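Pyruvate kinase 1 (Trypanosoma brucei brucei, PDB 4KCT) catalyses the transfer of a phosphoryl group from phosphoenolpyruvate to ADP, giving pyruvate and ATP, and also has an intrinsic decarboxylase activity. Local coordinates at residues C109-P114 against K122-I127; Q131-V136 against R160-H165; C417-V422 against R436-V441; G324-M329 against L409-R414; R23-I28 against M46-M51. One frame throughout, in Å; residues are numbered along the deposited sequence.

Overall arrangement
Along the chain the order is contact 5, contact 1, contact 2, contact 4, contact 3. Contact 5 joins the first two strands of the eight-stranded TIM barrel, and contact 4 lies at the entry to the eighth strand, 327-330, which pairs with 23-27 and so closes the barrel. Between centres they lie about 16 Å apart. Contact 4 crosses to the C-terminal alpha/beta domain, whose sheet holds contact 3, about 12 Å away between centres. Contacts 1 and 2, their centres about 10 Å apart, lie on neighbouring strands, 107-111 and 161-166, of one mixed sheet. The centres of contacts 1 and 3 are about 55 Å apart. The barrel with its pyruvate site thus stands between a beta-rich domain and the domain that binds the fructose bisphosphate.

Contact 1. Residues C109-P114 against K122-I127; sequences CVTTDP and KEKFYI
Strand 109-111 and the short strand 124-126 run parallel at the margin of a mixed beta sheet, and the buried, apolar side of the pair is the face of Val110 and Phe125. There Val110 CG1, anti to the carbonyl carbon, sits over one face of the Phe125 ring, 4.0 Å from its centroid, in a CH-pi contact offset toward the rim. Ile127 CD1 reaches Val110 CB on the same side. Branched and aromatic residues suit this buried face, which Leu162 continues. The other face is more open to solvent: Lys124 and Tyr126 are partly exposed, the bent Lys124 chain crossing Thr111 obliquely, CE 3.9 Å from Thr111 CB, and the Tyr126 ring leaning against Pro114. A water donates to Ile127 O at 2.9 Å and is held only weakly by Thr112 O and Tyr126 OH. Thr111 OG1 accepts from Asp113 N at 3.0 Å, an ST turn at the end of the strand. Four backbone bonds, from Cys109 N to Glu123 O through to Ile127 N on Thr111 O, fix the register, while side chains contribute mainly apolar contact.

Contact 2. Residues Q131-V136 against R160-H165; sequences QLTNAV and RTLKCH
Gln131 occupies the N-cap position of the short helix 132-135, and its backbone O accepts from both Asn134 N and Ala135 N. Its side chain folds back so that OE1 receives Asn134 ND2 at 2.6 Å, a bond lying in the Asn134 amide plane. Both residues are exposed, where polar amides are well placed. Leu132 then turns toward strand 161-165, with CG anti to the backbone N (chi1 177°); that CG lies 4.0 Å from Leu162 CD1, the two side chains crossing obliquely. Thr133 comes next and uses its two branches differently. Its methyl CG2 rests 3.6 Å from Thr161 N and 3.9 Å from Leu162 CD2, whereas OG1 turns to the carbonyl of Asp159, so a buried hydroxyl is satisfied. After the helix, Val136 has CG1 in the crowded position between backbone N and carbonyl carbon, and this methyl presses on Leu162 CD1 at 3.4 Å, tighter than usual van der Waals contact. Leu162 is thus the common target, CD1 meeting Leu132 and Val136, CD2 meeting Thr133. With Val110 of the adjacent strand also against Leu162, the arrangement is a single helical turn whose apolar side packs on one face of a mixed beta sheet.

Contact 3. Residues C417-V422 against R436-V441; sequences CPIICV and RSVVSV
Four backbone hydrogen bonds alternate between strands 419-422 and 438-441, and every one is short and nearly straight. Ile419 N donates to Ser437 O at 2.9 Å, and Val439 N returns to Ile419 O at 2.8 Å. Cys421 N then gives to Val439 O, and Val441 N to Cys421 O, also at 2.9 Å. The amide and carbonyl of Ile420 and Val422 face away from this partner; their backbones pair with strand 396-400 and Ser401 next to it. Ahead of the strands, a water accepts from Ser437 OG at 2.6 Å and donates to Cys417 O, so the buried serine hydroxyl is satisfied. Arg436 N donates to Asp326 OD2, and Arg436 O accepts from Ser411 OG. Ser437 also offers its CB to Ile419 CD1. On that face Val438 CG1 meets Cys421 CB at 3.9 Å, while on the other Ile420 CG2 lies beside Val441 CG2. Arg23 of the barrel binds Val438 O on the outer edge. Between the two strands of this beta-alpha-beta unit the backbone supplies the polar pairing, which lets mostly apolar side chains fill both faces.

Contact 4. Residues G324-M329 against L409-R414; sequences GADCVM and LISKYR
The Arg414 guanidinium is met at its edge, close to its own plane, by Gly324 O, Asp326 OD1 and Ser411 O. NH1 donates to Gly324 O at 2.9 Å, with an N-H...O angle of 141°, and makes a weak bond to Asp326 OD1 at 3.3 Å. NH2 completes the salt bridge to Asp326 OD2 at 3.2 Å. The carboxylate is turned 75° from the guanidinium plane, so OD2 is approached from above its plane and the pair is not the flat, side-on kind. NH2 also donates to Ser411 O at 3.1 Å. The bonds of NH1 and NH2 along the edge together hold the rotation of the group; Ser411 O also accepts from Arg414 N. A bend at chi2 (-35°) directs the long chain to this spot. Arginine suits the place because its several N-H groups can serve carbonyls and a carboxylate at once. Asp326 is similarly shared: OD2 accepts from Arg436 N and OD1 from Val293 N, donors that would probably stabilise its buried negative charge. Gly324, with positive phi, closes the preceding helix in a Schellman motif; its carbonyl is also bound by Asn287. The contact joins the entry to barrel strand 327-330, which carries Met329 of the pyruvate pocket, to the end of helix 405-412 in the alpha/beta domain, with helix 362-369 packing on Arg414.

Contact 5. Residues R23-I28 against M46-M51; sequences RIVCTI and MSVARM
This is a parallel strand pair, the first two strands of the TIM barrel, joined by helix 35-44 in a right-handed beta-alpha-beta crossover. The strand axes lie 4.5 Å apart and cross at -29°. Regular pairing runs from Val25 to Ile28: Cys26 N donates to Val48 O at 3.0 Å, Arg50 N to Cys26 O at 2.8 Å in an almost straight bond of 178°, and Ile28 N to Arg50 O. At the start, Ile24 O takes Ser47 N at 2.9 Å and, only weakly, Val48 N. A water accepts from Ile24 N and also hydrogen-bonds Ser47 OG. The side chains separate by face. Cys26, Ile28, Met46 and Ala49 make an apolar layer toward helices 35-44 and 58-75: Met46 SD lies 3.7 Å from Cys26 CB, and the CB of small Ala49 lies 3.9 Å from Ile28 CG1. Val25, Thr27, Val48 and Arg50 share the opposite face. There Arg50 is extended from CG to NE, and NH1 donates to Thr27 OG1, which lies in the guanidinium plane, at 2.8 Å. That hydroxyl is also bonded to Leu330 O, and Arg50 NE forms a salt bridge with Asp84, a potassium ligand. Arg50 comes within about 4 Å of both pyruvate and potassium at the nearest. Thr27 and Asp84 thus hold the Arg50 guanidinium in place, and its charge probably contributes to the electrostatics of the active site.

Contact 1. Residues C109-P114 against K122-I127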
# COMPACT_ATOMS: atom_id res chain seq x y z
N CYS A 109 -51.44 -22.25 -18.11
CA CYS A 109 -51.15 -23.08 -16.97
C CYS A 109 -50.00 -24.03 -17.29
O CYS A 109 -49.94 -24.60 -18.38
CB CYS A 109 -52.40 -23.85 -16.52
SG CYS A 109 -53.55 -22.83 -15.55
N VAL A 110 -49.01 -24.07 -16.40
CA VAL A 110 -47.94 -25.03 -16.53
C VAL A 110 -48.09 -26.07 -15.44
O VAL A 110 -48.45 -25.74 -14.31
CB VAL A 110 -46.54 -24.37 -16.49
CG1 VAL A 110 -46.39 -23.41 -17.66
CG2 VAL A 110 -46.32 -23.63 -15.17
N THR A 111 -48.00 -27.33 -15.82
CA THR A 111 -48.33 -28.42 -14.89
C THR A 111 -47.20 -29.45 -14.82
O THR A 111 -46.45 -29.64 -15.79
CB THR A 111 -49.65 -29.12 -15.28
OG1 THR A 111 -49.98 -30.10 -14.29
CG2 THR A 111 -49.55 -29.79 -16.67
N THR A 112 -47.04 -30.07 -13.65
CA THR A 112 -46.12 -31.19 -13.50
C THR A 112 -46.91 -32.53 -13.51
O THR A 112 -46.35 -33.59 -13.27
CB THR A 112 -45.31 -31.07 -12.19
OG1 THR A 112 -46.21 -31.01 -11.07
CG2 THR A 112 -44.49 -29.77 -12.22
N ASP A 113 -48.21 -32.45 -13.79
CA ASP A 113 -49.05 -33.65 -14.01
C ASP A 113 -48.71 -34.32 -15.33
O ASP A 113 -48.99 -33.78 -16.38
CB ASP A 113 -50.53 -33.25 -14.01
CG ASP A 113 -51.48 -34.46 -14.03
OD1 ASP A 113 -51.04 -35.59 -14.34
OD2 ASP A 113 -52.67 -34.25 -13.79
N PRO A 114 -48.10 -35.52 -15.28
CA PRO A 114 -47.60 -36.16 -16.49
C PRO A 114 -48.72 -36.64 -17.42
O PRO A 114 -48.46 -36.91 -18.60
CB PRO A 114 -46.76 -37.33 -15.96
CG PRO A 114 -47.29 -37.61 -14.59
CD PRO A 114 -47.74 -36.27 -14.06
N LYS A 122 -51.91 -24.02 -25.97
CA LYS A 122 -51.83 -22.63 -25.52
C LYS A 122 -52.36 -22.47 -24.09
O LYS A 122 -51.97 -21.56 -23.39
CB LYS A 122 -52.66 -21.74 -26.46
CG LYS A 122 -52.05 -20.39 -26.74
CD LYS A 122 -52.66 -19.80 -28.00
CE LYS A 122 -52.41 -18.30 -28.08
NZ LYS A 122 -53.62 -17.57 -28.55
N GLU A 123 -53.28 -23.35 -23.69
CA GLU A 123 -53.95 -23.23 -22.38
C GLU A 123 -53.12 -23.86 -21.26
O GLU A 123 -53.27 -23.49 -20.09
CB GLU A 123 -55.32 -23.92 -22.41
CG GLU A 123 -56.48 -23.04 -22.86
CD GLU A 123 -56.41 -22.70 -24.35
OE1 GLU A 123 -56.47 -21.50 -24.69
OE2 GLU A 123 -56.28 -23.64 -25.18
N LYS A 124 -52.45 -24.96 -21.58
CA LYS A 124 -51.82 -25.77 -20.56
C LYS A 124 -50.78 -26.69 -21.15
O LYS A 124 -51.00 -27.31 -22.19
CB LYS A 124 -52.88 -26.59 -19.83
CG LYS A 124 -52.32 -27.50 -18.76
CD LYS A 124 -53.49 -28.18 -18.07
CE LYS A 124 -53.24 -28.36 -16.59
NZ LYS A 124 -54.52 -28.65 -15.89
N PHE A 125 -49.60 -26.70 -20.54
CA PHE A 125 -48.57 -27.64 -20.98
C PHE A 125 -47.70 -28.12 -19.83
O PHE A 125 -47.74 -27.57 -18.71
CB PHE A 125 -47.73 -27.05 -22.13
CG PHE A 125 -46.83 -25.91 -21.73
CD1 PHE A 125 -45.59 -26.15 -21.15
CD2 PHE A 125 -47.20 -24.59 -21.98
CE1 PHE A 125 -44.72 -25.10 -20.83
CE2 PHE A 125 -46.35 -23.53 -21.69
CZ PHE A 125 -45.11 -23.78 -21.08
N TYR A 126 -46.94 -29.16 -20.09
CA TYR A 126 -46.30 -29.94 -19.06
C TYR A 126 -44.82 -29.49 -18.93
O TYR A 126 -44.17 -29.19 -19.94
CB TYR A 126 -46.36 -31.42 -19.46
CG TYR A 126 -45.51 -32.34 -18.63
CD1 TYR A 126 -45.92 -32.74 -17.37
CD2 TYR A 126 -44.36 -32.94 -19.18
CE1 TYR A 126 -45.17 -33.63 -16.62
CE2 TYR A 126 -43.65 -33.90 -18.46
CZ TYR A 126 -44.04 -34.21 -17.17
OH TYR A 126 -43.35 -35.13 -16.45
N ILE A 127 -44.31 -29.50 -17.70
CA ILE A 127 -42.86 -29.34 -17.46
C ILE A 127 -42.41 -30.50 -16.57
O ILE A 127 -43.12 -30.87 -15.63
CB ILE A 127 -42.58 -27.98 -16.79
CG1 ILE A 127 -42.76 -26.85 -17.80
CG2 ILE A 127 -41.17 -27.93 -16.20
CD1 ILE A 127 -42.67 -25.45 -17.18
O HOH W 1 -43.06 -33.06 -13.76

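Contact 2. Residues Q131-V136 against R160-H165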
# COMPACT_ATOMS: atom_id res chain seq x y z
N GLN A 131 -40.91 -31.02 -8.61
CA GLN A 131 -40.89 -30.02 -7.54
C GLN A 131 -41.19 -28.60 -8.01
O GLN A 131 -40.95 -27.64 -7.27
CB GLN A 131 -39.57 -30.06 -6.80
CG GLN A 131 -39.37 -31.33 -5.98
CD GLN A 131 -40.28 -31.35 -4.78
OE1 GLN A 131 -40.49 -30.31 -4.13
NE2 GLN A 131 -40.93 -32.48 -4.54
N LEU A 132 -41.69 -28.45 -9.24
CA LEU A 132 -41.84 -27.11 -9.82
C LEU A 132 -42.59 -26.12 -8.89
O LEU A 132 -42.17 -24.98 -8.72
CB LEU A 132 -42.55 -27.18 -11.18
CG LEU A 132 -42.84 -25.84 -11.87
CD1 LEU A 132 -41.54 -25.21 -12.34
CD2 LEU A 132 -43.79 -26.03 -13.04
N THR A 133 -43.68 -26.56 -8.27
CA THR A 133 -44.52 -25.63 -7.49
C THR A 133 -43.92 -25.31 -6.13
O THR A 133 -44.38 -24.40 -5.47
CB THR A 133 -45.96 -26.14 -7.28
OG1 THR A 133 -45.93 -27.37 -6.55
CG2 THR A 133 -46.66 -26.36 -8.61
N ASN A 134 -42.89 -26.04 -5.73
CA ASN A 134 -42.08 -25.63 -4.59
C ASN A 134 -40.93 -24.72 -4.98
O ASN A 134 -40.44 -23.98 -4.16
CB ASN A 134 -41.53 -26.84 -3.84
CG ASN A 134 -42.62 -27.65 -3.20
OD1 ASN A 134 -43.64 -27.10 -2.81
ND2 ASN A 134 -42.46 -28.97 -3.21
N ALA A 135 -40.43 -24.89 -6.19
CA ALA A 135 -39.22 -24.19 -6.61
C ALA A 135 -39.50 -22.73 -6.95
O ALA A 135 -38.69 -21.87 -6.69
CB ALA A 135 -38.59 -24.89 -7.80
N VAL A 136 -40.61 -22.48 -7.65
CA VAL A 136 -40.92 -21.13 -8.11
C VAL A 136 -42.21 -20.59 -7.51
O VAL A 136 -43.24 -21.27 -7.50
CB VAL A 136 -40.93 -21.02 -9.66
CG1 VAL A 136 -42.01 -21.89 -10.26
CG2 VAL A 136 -41.14 -19.57 -10.09
N ARG A 160 -49.71 -29.13 -8.21
CA ARG A 160 -49.02 -29.46 -9.46
C ARG A 160 -49.16 -28.44 -10.60
O ARG A 160 -48.77 -28.72 -11.73
CB ARG A 160 -49.43 -30.84 -9.94
CG ARG A 160 -49.26 -31.91 -8.87
CD ARG A 160 -48.69 -33.17 -9.47
NE ARG A 160 -49.76 -33.94 -10.06
CZ ARG A 160 -49.62 -35.18 -10.51
NH1 ARG A 160 -50.68 -35.81 -10.96
NH2 ARG A 160 -48.42 -35.77 -10.56
N THR A 161 -49.73 -27.27 -10.32
CA THR A 161 -50.12 -26.36 -11.41
C THR A 161 -49.91 -24.89 -11.07
O THR A 161 -50.37 -24.40 -10.03
CB THR A 161 -51.59 -26.59 -11.82
OG1 THR A 161 -51.85 -27.99 -11.86
CG2 THR A 161 -51.87 -25.96 -13.22
N LEU A 162 -49.22 -24.19 -11.96
CA LEU A 162 -49.04 -22.76 -11.85
C LEU A 162 -49.76 -22.07 -13.00
O LEU A 162 -49.72 -22.53 -14.14
CB LEU A 162 -47.54 -22.41 -11.88
CG LEU A 162 -46.71 -23.06 -10.76
CD1 LEU A 162 -45.23 -22.76 -10.97
CD2 LEU A 162 -47.18 -22.56 -9.41
N LYS A 163 -50.41 -20.96 -12.70
CA LYS A 163 -50.94 -20.10 -13.72
C LYS A 163 -49.92 -19.00 -14.02
O LYS A 163 -49.40 -18.37 -13.09
CB LYS A 163 -52.27 -19.49 -13.25
CG LYS A 163 -52.93 -18.59 -14.27
CD LYS A 163 -54.37 -18.27 -13.86
CE LYS A 163 -54.52 -16.80 -13.51
NZ LYS A 163 -54.39 -16.54 -12.04
N CYS A 164 -49.62 -18.78 -15.30
CA CYS A 164 -48.48 -17.94 -15.70
C CYS A 164 -48.91 -16.90 -16.74
O CYS A 164 -49.87 -17.10 -17.48
CB CYS A 164 -47.35 -18.80 -16.28
SG CYS A 164 -46.63 -19.98 -15.11
N HIS A 165 -48.15 -15.82 -16.81
CA HIS A 165 -48.42 -14.76 -17.77
C HIS A 165 -47.31 -14.75 -18.78
O HIS A 165 -46.15 -14.63 -18.41
CB HIS A 165 -48.47 -13.42 -17.03
CG HIS A 165 -48.54 -12.21 -17.94
ND1 HIS A 165 -47.44 -11.68 -18.52
CD2 HIS A 165 -49.61 -11.37 -18.27
CE1 HIS A 165 -47.79 -10.57 -19.21
NE2 HIS A 165 -49.12 -10.38 -19.06

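Contact 3. Residues C417-V422 against R436-V441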
# COMPACT_ATOMS: atom_id res chain seq x y z
N CYS A 417 7.23 -15.94 -16.96
CA CYS A 417 8.03 -16.75 -17.91
C CYS A 417 7.39 -18.13 -18.03
O CYS A 417 6.58 -18.49 -17.20
CB CYS A 417 9.47 -16.90 -17.40
SG CYS A 417 9.59 -17.61 -15.73
N PRO A 418 7.88 -18.97 -18.97
CA PRO A 418 7.39 -20.34 -19.08
C PRO A 418 7.76 -21.19 -17.85
O PRO A 418 8.81 -20.97 -17.21
CB PRO A 418 8.11 -20.88 -20.33
CG PRO A 418 8.43 -19.65 -21.12
CD PRO A 418 8.75 -18.60 -20.11
N ILE A 419 6.87 -22.10 -17.50
CA ILE A 419 7.18 -23.11 -16.48
C ILE A 419 7.34 -24.46 -17.18
O ILE A 419 6.36 -25.08 -17.61
CB ILE A 419 6.03 -23.25 -15.50
CG1 ILE A 419 5.69 -21.90 -14.85
CG2 ILE A 419 6.33 -24.33 -14.45
CD1 ILE A 419 4.37 -21.95 -14.10
N ILE A 420 8.59 -24.88 -17.35
CA ILE A 420 8.85 -26.20 -17.91
C ILE A 420 8.66 -27.27 -16.85
O ILE A 420 9.27 -27.20 -15.79
CB ILE A 420 10.30 -26.27 -18.43
CG1 ILE A 420 10.51 -25.20 -19.53
CG2 ILE A 420 10.60 -27.68 -18.97
CD1 ILE A 420 11.96 -24.99 -19.89
N CYS A 421 7.75 -28.21 -17.10
CA CYS A 421 7.51 -29.27 -16.16
C CYS A 421 8.01 -30.59 -16.77
O CYS A 421 7.50 -31.03 -17.83
CB CYS A 421 6.03 -29.38 -15.84
SG CYS A 421 5.64 -30.82 -14.80
N VAL A 422 8.99 -31.20 -16.12
CA VAL A 422 9.41 -32.56 -16.48
C VAL A 422 8.64 -33.56 -15.65
O VAL A 422 8.66 -33.51 -14.39
CB VAL A 422 10.92 -32.77 -16.30
CG1 VAL A 422 11.30 -34.20 -16.71
CG2 VAL A 422 11.70 -31.76 -17.16
N ARG A 436 -1.97 -22.25 -16.62
CA ARG A 436 -1.26 -21.15 -17.26
C ARG A 436 0.26 -21.38 -17.24
O ARG A 436 0.82 -21.70 -16.17
CB ARG A 436 -1.62 -19.83 -16.55
CG ARG A 436 -1.01 -18.57 -17.19
CD ARG A 436 -1.40 -17.34 -16.35
NE ARG A 436 -0.82 -16.11 -16.89
CZ ARG A 436 0.40 -15.66 -16.59
NH1 ARG A 436 0.84 -14.54 -17.16
NH2 ARG A 436 1.19 -16.31 -15.72
N SER A 437 0.93 -21.09 -18.37
CA SER A 437 2.44 -21.01 -18.45
C SER A 437 3.18 -22.34 -18.62
O SER A 437 4.35 -22.34 -18.95
CB SER A 437 3.03 -20.30 -17.23
OG SER A 437 2.37 -19.08 -17.01
N VAL A 438 2.53 -23.45 -18.28
CA VAL A 438 3.24 -24.73 -18.16
C VAL A 438 3.43 -25.34 -19.52
O VAL A 438 2.54 -25.26 -20.38
CB VAL A 438 2.49 -25.73 -17.24
CG1 VAL A 438 3.19 -27.08 -17.24
CG2 VAL A 438 2.46 -25.18 -15.82
N VAL A 439 4.66 -25.80 -19.77
CA VAL A 439 4.98 -26.57 -20.97
C VAL A 439 5.64 -27.87 -20.51
O VAL A 439 6.59 -27.83 -19.73
CB VAL A 439 5.98 -25.78 -21.87
CG1 VAL A 439 6.35 -26.60 -23.10
CG2 VAL A 439 5.36 -24.45 -22.30
N SER A 440 5.08 -29.01 -20.92
CA SER A 440 5.48 -30.31 -20.35
C SER A 440 6.43 -31.09 -21.23
O SER A 440 6.37 -31.02 -22.47
CB SER A 440 4.24 -31.14 -20.06
OG SER A 440 3.51 -30.56 -19.00
N VAL A 441 7.35 -31.81 -20.58
CA VAL A 441 8.24 -32.73 -21.26
C VAL A 441 8.17 -34.06 -20.54
O VAL A 441 8.26 -34.10 -19.31
CB VAL A 441 9.72 -32.26 -21.21
CG1 VAL A 441 10.55 -33.07 -22.20
CG2 VAL A 441 9.81 -30.80 -21.54
O HOH W 2 4.08 -17.18 -17.69

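Contact 4. Residues G324-M329 against L409-R414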
# COMPACT_ATOMS: atom_id res chain seq x y z
N GLY A 324 -7.65 -13.10 -14.97
CA GLY A 324 -6.84 -14.14 -14.34
C GLY A 324 -7.14 -15.57 -14.79
O GLY A 324 -6.68 -16.53 -14.18
N ALA A 325 -7.93 -15.70 -15.85
CA ALA A 325 -8.33 -17.04 -16.32
C ALA A 325 -7.08 -17.77 -16.84
O ALA A 325 -6.26 -17.17 -17.53
CB ALA A 325 -9.37 -16.91 -17.43
N ASP A 326 -6.94 -19.06 -16.53
CA ASP A 326 -5.87 -19.86 -17.17
C ASP A 326 -6.16 -20.06 -18.65
O ASP A 326 -5.26 -19.94 -19.49
CB ASP A 326 -5.69 -21.22 -16.47
CG ASP A 326 -5.27 -21.09 -15.00
OD1 ASP A 326 -6.20 -20.81 -14.16
OD2 ASP A 326 -4.08 -21.44 -14.65
N CYS A 327 -7.41 -20.40 -18.95
CA CYS A 327 -7.82 -20.84 -20.27
C CYS A 327 -8.98 -20.00 -20.76
O CYS A 327 -9.85 -19.60 -19.98
CB CYS A 327 -8.33 -22.29 -20.24
SG CYS A 327 -7.14 -23.46 -19.61
N VAL A 328 -9.08 -19.94 -22.09
CA VAL A 328 -10.26 -19.48 -22.75
C VAL A 328 -10.72 -20.55 -23.73
O VAL A 328 -9.96 -21.44 -24.11
CB VAL A 328 -9.98 -18.15 -23.51
CG1 VAL A 328 -9.87 -17.00 -22.50
CG2 VAL A 328 -8.68 -18.24 -24.29
N MET A 329 -12.00 -20.54 -24.05
CA MET A 329 -12.57 -21.69 -24.72
C MET A 329 -13.33 -21.26 -25.96
O MET A 329 -13.84 -20.11 -26.04
CB MET A 329 -13.49 -22.45 -23.79
CG MET A 329 -14.06 -23.71 -24.41
SD MET A 329 -14.85 -24.70 -23.15
CE MET A 329 -16.57 -24.52 -23.63
N LEU A 409 1.18 -25.48 -8.52
CA LEU A 409 1.55 -24.64 -7.39
C LEU A 409 2.46 -23.48 -7.80
O LEU A 409 2.34 -22.38 -7.28
CB LEU A 409 2.23 -25.49 -6.30
CG LEU A 409 2.23 -24.98 -4.86
CD1 LEU A 409 0.84 -24.47 -4.43
CD2 LEU A 409 2.73 -26.10 -3.93
N ILE A 410 3.38 -23.72 -8.70
CA ILE A 410 4.17 -22.63 -9.29
C ILE A 410 3.35 -21.70 -10.18
O ILE A 410 3.41 -20.48 -10.03
CB ILE A 410 5.34 -23.18 -10.11
CG1 ILE A 410 6.33 -23.91 -9.17
CG2 ILE A 410 6.04 -22.04 -10.87
CD1 ILE A 410 7.47 -24.58 -9.92
N SER A 411 2.51 -22.28 -11.03
CA SER A 411 1.60 -21.47 -11.86
C SER A 411 0.65 -20.61 -11.02
O SER A 411 0.29 -19.49 -11.42
CB SER A 411 0.79 -22.37 -12.83
OG SER A 411 -0.02 -21.56 -13.69
N LYS A 412 0.29 -21.09 -9.84
CA LYS A 412 -0.60 -20.35 -8.97
C LYS A 412 -0.02 -18.93 -8.71
O LYS A 412 -0.77 -17.95 -8.56
CB LYS A 412 -0.76 -21.10 -7.63
CG LYS A 412 -1.36 -20.27 -6.52
CD LYS A 412 -1.55 -21.15 -5.26
CE LYS A 412 -2.28 -20.35 -4.17
NZ LYS A 412 -2.53 -21.18 -2.97
N TYR A 413 1.31 -18.83 -8.64
CA TYR A 413 1.96 -17.54 -8.31
C TYR A 413 2.30 -16.71 -9.54
O TYR A 413 2.81 -15.59 -9.42
CB TYR A 413 3.18 -17.75 -7.40
CG TYR A 413 2.75 -18.13 -6.00
CD1 TYR A 413 2.24 -17.15 -5.12
CD2 TYR A 413 2.51 -19.47 -5.67
CE1 TYR A 413 1.74 -17.49 -3.86
CE2 TYR A 413 1.94 -19.81 -4.45
CZ TYR A 413 1.53 -18.82 -3.57
OH TYR A 413 0.92 -19.16 -2.37
N ARG A 414 1.84 -17.17 -10.71
CA ARG A 414 1.77 -16.30 -11.89
C ARG A 414 3.15 -15.70 -12.27
O ARG A 414 3.29 -14.48 -12.34
CB ARG A 414 0.74 -15.18 -11.65
CG ARG A 414 -0.74 -15.66 -11.55
CD ARG A 414 -1.02 -16.82 -12.47
NE ARG A 414 -2.44 -16.95 -12.85
CZ ARG A 414 -3.04 -18.12 -13.11
NH1 ARG A 414 -4.27 -18.14 -13.64
NH2 ARG A 414 -2.36 -19.27 -12.99

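Contact 5. Residues R23-I28 against M46-M51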
# COMPACT_ATOMS: atom_id res chain seq x y z
N ARG A 23 -4.01 -20.65 -22.17
CA ARG A 23 -4.25 -21.90 -22.89
C ARG A 23 -5.63 -21.87 -23.54
O ARG A 23 -6.56 -21.27 -23.00
CB ARG A 23 -4.12 -23.11 -21.94
CG ARG A 23 -2.71 -23.25 -21.33
CD ARG A 23 -1.70 -23.62 -22.41
NE ARG A 23 -0.32 -23.62 -21.90
CZ ARG A 23 0.61 -22.72 -22.23
NH1 ARG A 23 0.30 -21.66 -22.99
NH2 ARG A 23 1.84 -22.81 -21.72
N ILE A 24 -5.76 -22.57 -24.68
CA ILE A 24 -6.98 -22.51 -25.50
C ILE A 24 -7.63 -23.91 -25.60
O ILE A 24 -6.97 -24.90 -25.94
CB ILE A 24 -6.65 -21.98 -26.92
CG1 ILE A 24 -6.09 -20.55 -26.80
CG2 ILE A 24 -7.90 -22.02 -27.82
CD1 ILE A 24 -5.46 -20.04 -28.10
N VAL A 25 -8.90 -23.98 -25.21
CA VAL A 25 -9.70 -25.19 -25.30
C VAL A 25 -10.61 -25.05 -26.54
O VAL A 25 -11.30 -24.05 -26.68
CB VAL A 25 -10.60 -25.31 -24.04
CG1 VAL A 25 -11.49 -26.52 -24.11
CG2 VAL A 25 -9.74 -25.34 -22.78
N CYS A 26 -10.54 -26.00 -27.46
CA CYS A 26 -11.37 -25.98 -28.68
C CYS A 26 -12.33 -27.15 -28.68
O CYS A 26 -11.92 -28.29 -28.49
CB CYS A 26 -10.49 -26.10 -29.93
SG CYS A 26 -9.30 -24.75 -30.05
N THR A 27 -13.59 -26.85 -28.95
CA THR A 27 -14.60 -27.88 -29.19
C THR A 27 -14.49 -28.47 -30.59
O THR A 27 -14.40 -27.73 -31.58
CB THR A 27 -16.01 -27.32 -28.99
OG1 THR A 27 -16.06 -26.64 -27.74
CG2 THR A 27 -17.07 -28.47 -29.00
N ILE A 28 -14.50 -29.80 -30.67
CA ILE A 28 -14.37 -30.49 -31.94
C ILE A 28 -15.76 -30.79 -32.53
O ILE A 28 -16.71 -31.06 -31.79
CB ILE A 28 -13.57 -31.79 -31.79
CG1 ILE A 28 -12.23 -31.50 -31.07
CG2 ILE A 28 -13.33 -32.44 -33.16
CD1 ILE A 28 -11.45 -30.31 -31.64
N MET A 46 -4.42 -24.84 -30.26
CA MET A 46 -5.29 -25.65 -29.39
C MET A 46 -4.42 -26.44 -28.41
O MET A 46 -3.49 -27.12 -28.84
CB MET A 46 -6.11 -26.64 -30.19
CG MET A 46 -6.89 -27.58 -29.28
SD MET A 46 -7.95 -28.80 -30.14
CE MET A 46 -6.73 -29.85 -30.93
N SER A 47 -4.72 -26.36 -27.11
CA SER A 47 -4.07 -27.21 -26.09
C SER A 47 -4.95 -28.36 -25.61
O SER A 47 -4.45 -29.35 -25.09
CB SER A 47 -3.63 -26.38 -24.88
OG SER A 47 -2.53 -25.56 -25.23
N VAL A 48 -6.27 -28.15 -25.63
CA VAL A 48 -7.22 -29.19 -25.12
C VAL A 48 -8.37 -29.29 -26.11
O VAL A 48 -8.86 -28.27 -26.58
CB VAL A 48 -7.83 -28.81 -23.76
CG1 VAL A 48 -8.93 -29.82 -23.36
CG2 VAL A 48 -6.73 -28.70 -22.67
N ALA A 49 -8.71 -30.53 -26.48
CA ALA A 49 -9.84 -30.79 -27.36
C ALA A 49 -11.08 -31.16 -26.53
O ALA A 49 -11.05 -32.07 -25.70
CB ALA A 49 -9.50 -31.92 -28.34
N ARG A 50 -12.13 -30.37 -26.69
CA ARG A 50 -13.37 -30.58 -25.95
C ARG A 50 -14.37 -31.36 -26.82
O ARG A 50 -14.59 -31.04 -27.99
CB ARG A 50 -13.98 -29.26 -25.54
CG ARG A 50 -15.36 -29.36 -24.87
CD ARG A 50 -15.92 -27.95 -24.64
NE ARG A 50 -17.28 -27.94 -24.07
CZ ARG A 50 -18.35 -27.55 -24.74
NH1 ARG A 50 -18.25 -27.17 -26.03
NH2 ARG A 50 -19.54 -27.58 -24.15
N MET A 51 -14.85 -32.48 -26.28
CA MET A 51 -15.95 -33.22 -26.87
C MET A 51 -17.23 -32.86 -26.12
O MET A 51 -17.35 -33.08 -24.91
CB MET A 51 -15.70 -34.73 -26.75
CG MET A 51 -14.34 -35.19 -27.29
SD MET A 51 -14.10 -36.95 -27.06
CE MET A 51 -14.05 -37.10 -25.26
O HOH W 3 -3.28 -23.22 -26.01